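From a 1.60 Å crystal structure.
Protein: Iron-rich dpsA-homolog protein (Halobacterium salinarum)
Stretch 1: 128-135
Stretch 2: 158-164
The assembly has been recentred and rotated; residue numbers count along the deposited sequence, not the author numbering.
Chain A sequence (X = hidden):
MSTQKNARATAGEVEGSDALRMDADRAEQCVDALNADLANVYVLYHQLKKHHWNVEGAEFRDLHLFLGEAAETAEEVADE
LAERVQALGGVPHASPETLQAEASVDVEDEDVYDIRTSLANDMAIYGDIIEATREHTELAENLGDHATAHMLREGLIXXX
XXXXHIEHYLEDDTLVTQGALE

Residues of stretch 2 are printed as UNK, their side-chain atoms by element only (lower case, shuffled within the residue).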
ATOM      1  N   ASP A 128      25.446  24.249  16.204  1.00 19.99           N
ATOM      2  CA  ASP A 128      25.803  23.978  17.602  1.00 20.72           C
ATOM      3  C   ASP A 128      25.510  22.526  17.989  1.00 19.99           C
ATOM      4  O   ASP A 128      26.280  21.863  18.691  1.00 19.29           O
ATOM      5  CB  ASP A 128      24.971  24.901  18.493  1.00 19.99           C
ATOM      6  CG  ASP A 128      25.447  26.356  18.472  1.00 24.99           C
ATOM      7  OD1 ASP A 128      26.414  26.721  17.769  1.00 29.34           O
ATOM      8  OD2 ASP A 128      24.860  27.200  19.155  1.00 31.12           O
ATOM      9  N   ILE A 129      24.369  22.015  17.509  1.00 17.52           N
ATOM     10  CA  ILE A 129      23.939  20.653  17.812  1.00 18.49           C
ATOM     11  C   ILE A 129      24.848  19.642  17.111  1.00 17.11           C
ATOM     12  O   ILE A 129      25.183  18.624  17.661  1.00 18.41           O
ATOM     13  CB  ILE A 129      22.464  20.422  17.422  1.00 18.27           C
ATOM     14  CG1 ILE A 129      21.562  21.259  18.342  1.00 19.55           C
ATOM     15  CG2 ILE A 129      22.109  18.953  17.576  1.00 20.84           C
ATOM     16  CD1 ILE A 129      20.090  21.278  17.976  1.00 22.36           C
ATOM     17  N   ILE A 130      25.247  19.953  15.903  1.00 18.18           N
ATOM     18  CA  ILE A 130      26.070  19.091  15.084  1.00 18.94           C
ATOM     19  C   ILE A 130      27.449  18.955  15.738  1.00 19.64           C
ATOM     20  O   ILE A 130      27.937  17.859  15.876  1.00 20.30           O
ATOM     21  CB  ILE A 130      26.160  19.636  13.655  1.00 18.92           C
ATOM     22  CG1 ILE A 130      24.875  19.271  12.876  1.00 19.02           C
ATOM     23  CG2 ILE A 130      27.345  19.047  12.899  1.00 18.22           C
ATOM     24  CD1 ILE A 130      24.688  20.094  11.724  1.00 19.84           C
ATOM     25  N   GLU A 131      28.024  20.063  16.219  1.00 21.15           N
ATOM     26  CA  GLU A 131      29.330  19.992  16.862  1.00 21.50           C
ATOM     27  C   GLU A 131      29.260  19.200  18.156  1.00 20.05           C
ATOM     28  O   GLU A 131      30.120  18.346  18.427  1.00 20.28           O
ATOM     29  CB  GLU A 131      29.890  21.388  17.138  1.00 22.19           C
ATOM     30  CG  GLU A 131      30.190  22.159  15.880  1.00 25.89           C
ATOM     31  CD  GLU A 131      30.971  23.432  16.155  1.00 32.29           C
ATOM     32  OE1 GLU A 131      30.347  24.481  16.404  1.00 33.94           O
ATOM     33  OE2 GLU A 131      32.211  23.358  16.159  1.00 40.04           O
ATOM     34  N   ALA A 132      28.224  19.435  18.956  1.00 20.43           N
ATOM     35  CA  ALA A 132      28.054  18.658  20.182  1.00 21.03           C
ATOM     36  C   ALA A 132      27.803  17.184  19.939  1.00 20.57           C
ATOM     37  O   ALA A 132      28.390  16.342  20.627  1.00 20.68           O
ATOM     38  CB  ALA A 132      26.970  19.246  21.048  1.00 22.04           C
ATOM     39  N   THR A 133      27.007  16.859  18.917  1.00 20.28           N
ATOM     40  CA  THR A 133      26.709  15.482  18.638  1.00 20.13           C
ATOM     41  C   THR A 133      27.959  14.727  18.239  1.00 19.56           C
ATOM     42  O   THR A 133      28.150  13.584  18.607  1.00 17.87           O
ATOM     43  CB  THR A 133      25.638  15.375  17.552  1.00 21.60           C
ATOM     44  OG1 THR A 133      24.448  16.027  18.053  1.00 21.26           O
ATOM     45  CG2 THR A 133      25.306  13.870  17.284  1.00 22.09           C
ATOM     46  N   ARG A 134      28.814  15.376  17.473  1.00 18.43           N
ATOM     47  CA  ARG A 134      30.082  14.767  17.114  1.00 20.18           C
ATOM     48  C   ARG A 134      30.909  14.431  18.347  1.00 20.02           C
ATOM     49  O   ARG A 134      31.463  13.341  18.427  1.00 21.46           O
ATOM     50  CB  ARG A 134      30.870  15.688  16.204  1.00 20.98           C
ATOM     51  CG  ARG A 134      30.407  15.700  14.764  1.00 21.28           C
ATOM     52  CD  ARG A 134      31.193  16.666  13.911  1.00 23.72           C
ATOM     53  NE  ARG A 134      30.562  16.895  12.639  1.00 23.00           N
ATOM     54  CZ  ARG A 134      30.512  18.041  11.980  1.00 22.65           C
ATOM     55  NH1 ARG A 134      31.152  19.107  12.413  1.00 24.34           N
ATOM     56  NH2 ARG A 134      29.882  18.090  10.820  1.00 22.09           N
ATOM     57  N   GLU A 135      30.990  15.380  19.269  1.00 20.36           N
ATOM     58  CA  GLU A 135      31.677  15.170  20.553  1.00 22.01           C
ATOM     59  C   GLU A 135      31.069  14.031  21.342  1.00 20.90           C
ATOM     60  O   GLU A 135      31.773  13.183  21.904  1.00 21.20           O
ATOM     61  CB  GLU A 135      31.636  16.455  21.367  1.00 23.65           C
ATOM     62  CG  GLU A 135      32.474  17.582  20.760  1.00 30.68           C
ATOM     63  CD  GLU A 135      32.430  18.894  21.554  1.00 38.09           C
ATOM     64  OE1 GLU A 135      32.882  19.930  21.002  1.00 46.86           O
ATOM     65  OE2 GLU A 135      31.963  18.920  22.718  1.00 43.01           O
ATOM     66  N   UNK A 158      20.871  12.856   9.666  1.00 22.24           N
ATOM     67  CA  UNK A 158      19.599  13.540   9.378  1.00 23.18           C
ATOM     68  C   UNK A 158      19.662  15.029   9.695  1.00 20.79           C
ATOM     69  O   UNK A 158      19.197  15.859   8.903  1.00 21.92           O
ATOM     70  o   UNK A 158      17.381  11.866   7.756  1.00 41.79           O
ATOM     71  c   UNK A 158      17.991  11.058   8.519  1.00 38.50           C
ATOM     72  c   UNK A 158      18.485  12.929  10.193  1.00 24.00           C
ATOM     73  o   UNK A 158      18.390   9.908   8.141  1.00 42.92           O
ATOM     74  c   UNK A 158      18.234  11.444   9.952  1.00 28.60           C
ATOM     75  N   UNK A 159      20.286  15.384  10.812  1.00 20.28           N
ATOM     76  CA  UNK A 159      20.406  16.800  11.204  1.00 20.39           C
ATOM     77  C   UNK A 159      21.351  17.516  10.250  1.00 20.30           C
ATOM     78  O   UNK A 159      21.070  18.665   9.853  1.00 20.17           O
ATOM     79  c   UNK A 159      20.854  16.903  12.657  1.00 22.11           C
ATOM     80  c   UNK A 159      18.875  15.475  13.380  1.00 35.06           C
ATOM     81  c   UNK A 159      20.555  16.270  15.055  1.00 29.46           C
ATOM     82  c   UNK A 159      19.826  16.559  13.727  1.00 26.15           C
ATOM     83  N   UNK A 160      22.430  16.857   9.839  1.00 20.52           N
ATOM     84  CA  UNK A 160      23.362  17.464   8.862  1.00 21.06           C
ATOM     85  C   UNK A 160      22.679  17.687   7.534  1.00 21.89           C
ATOM     86  O   UNK A 160      22.910  18.709   6.870  1.00 21.36           O
ATOM     87  c   UNK A 160      24.674  16.690   8.710  1.00 21.10           C
ATOM     88  o   UNK A 160      27.748  16.062  10.659  1.00 25.48           O
ATOM     89  o   UNK A 160      27.405  16.344   8.502  1.00 27.26           O
ATOM     90  c   UNK A 160      27.005  16.353   9.690  1.00 24.79           C
ATOM     91  c   UNK A 160      25.555  16.719   9.977  1.00 21.01           C
ATOM     92  N   UNK A 161      21.838  16.749   7.111  1.00 21.18           N
ATOM     93  CA  UNK A 161      21.168  16.948   5.850  1.00 21.95           C
ATOM     94  C   UNK A 161      20.284  18.174   5.906  1.00 21.61           C
ATOM     95  O   UNK A 161      20.265  19.014   4.977  1.00 20.46           O
ATOM     96  o   UNK A 161      18.726  15.508   3.752  1.00 38.52           O
ATOM     97  c   UNK A 161      20.325  15.733   5.501  1.00 22.26           C
ATOM     98  o   UNK A 161      20.724  15.983   3.120  1.00 37.78           O
ATOM     99  c   UNK A 161      19.919  15.719   4.035  1.00 29.78           C
ATOM    100  N   UNK A 162      19.520  18.329   6.979  1.00 19.93           N
ATOM    101  CA  UNK A 162      18.670  19.520   7.073  1.00 21.35           C
ATOM    102  C   UNK A 162      19.440  20.830   7.218  1.00 21.05           C
ATOM    103  O   UNK A 162      19.073  21.830   6.633  1.00 20.54           O
ATOM    104  o   UNK A 162      16.437  18.078   6.798  1.00 28.63           O
ATOM    105  o   UNK A 162      16.016  17.794   8.901  1.00 24.60           O
ATOM    106  c   UNK A 162      17.707  19.389   8.244  1.00 21.52           C
ATOM    107  c   UNK A 162      16.665  18.342   8.004  1.00 25.90           C
ATOM    108  N   UNK A 163      20.542  20.812   7.971  1.00 20.17           N
ATOM    109  CA  UNK A 163      21.407  21.993   8.073  1.00 19.93           C
ATOM    110  C   UNK A 163      21.947  22.404   6.709  1.00 19.78           C
ATOM    111  O   UNK A 163      21.976  23.581   6.352  1.00 18.81           O
ATOM    112  c   UNK A 163      22.542  21.736   9.016  1.00 20.27           C
ATOM    113  N   UNK A 164      22.359  21.419   5.951  1.00 19.93           N
ATOM    114  CA  UNK A 164      22.857  21.628   4.587  1.00 21.06           C
ATOM    115  C   UNK A 164      21.768  22.233   3.681  1.00 19.62           C
ATOM    116  O   UNK A 164      22.080  23.121   2.882  1.00 20.12           O
ATOM    117  n   UNK A 164      24.257  20.718   0.496  1.00 34.28           N
ATOM    118  n   UNK A 164      22.763  19.722   1.671  1.00 33.75           N
ATOM    119  c   UNK A 164      23.613  20.346   2.555  1.00 26.90           C
ATOM    120  c   UNK A 164      24.541  20.986   1.811  1.00 26.22           C
ATOM    121  c   UNK A 164      23.401  20.316   4.018  1.00 23.08           C
ATOM    122  c   UNK A 164      23.186  19.949   0.439  1.00 35.28           C
TER
HETATM  123  O   HOH W   1      30.021  14.628  10.853  1.00 25.66           O

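Both stretches are helical throughout, and their axes run nearly antiparallel, at 155° between N-to-C directions, with a closest approach of 10.2 Å. Position 158 carries five side-chain atoms, three carbons in an unbranched run with two oxygens on the last. This is a carboxylate at the end of a two-methylene arm, and its side chain stays out of reach of stretch 1. The residue is E158, exposed to solvent, and its carbonyl O accepts a backbone hydrogen bond from the N of position 162.

Position 159 has four carbons and no heteroatom, forked at the second carbon. The first carbon bears no branch, which excludes isoleucine, and the CA-to-CB bond points toward stretch 1. One terminal methyl lies against the side chain of I129. The residue is L159, with CD2 4.0 Å from I129 CG2, an apolar contact between two buried side chains.

At position 160 the atoms again number three carbons and two oxygens, the oxygens both on the third carbon. The CA-to-CB bond leaves sideways, yet the end of the chain comes nearer to stretch 1, where one oxygen meets the guanidinium of R134 and also lies beside I130. This is E160. Its chi2 of -162° (t) extends the arm, and OE2 accepts a hydrogen bond from R134 NH2 at 2.9 Å, part of a salt bridge. The same OE2 is 3.8 Å from I130 CG2, while OE1 is hydrogen-bonded elsewhere in the structure.

Position 161 shows two carbons, the second with two oxygens, one methylene shorter than its predecessor. It is out of reach of stretch 1 and exposed: D161. Position 162 has the same composition, two carbons and a terminal pair of oxygens, and likewise touches nothing on stretch 1. It is D162, with chi1 at -69° (m) where D161 adopts -164° (t).

Position 163 has a single carbon beyond CA, pointing toward stretch 1 and packed against the end of I130. It is A163, whose CB lies 3.8 Å from I130 CD1. Position 164 carries one carbon followed by a five-membered ring of three carbons and two nitrogens, an imidazole. This is H164, with no contact to stretch 1; its NE2 is hydrogen-bonded elsewhere in the structure.

The contact is small, 240 Å² summed over both sides, and combines apolar packing with a charged link. I130 is central to it: I130 CA is 7.0 Å from E160 CA, and the I130 side chain touches E160 and A163 while I130 CD1 also approaches L159 O at 4.3 Å. Beyond it, the R134 side chain, which starts sideways, brings its guanidinium to E160 with OE2 at the edge of the group, near its plane. A water reinforces this pairing, accepting from R134 NE at 2.9 Å and donating to E160 OE2 at 2.7 Å, so the carboxylate oxygen is linked to the guanidinium both directly and through the water.

Stretch 2 158-164: ELEDDAH
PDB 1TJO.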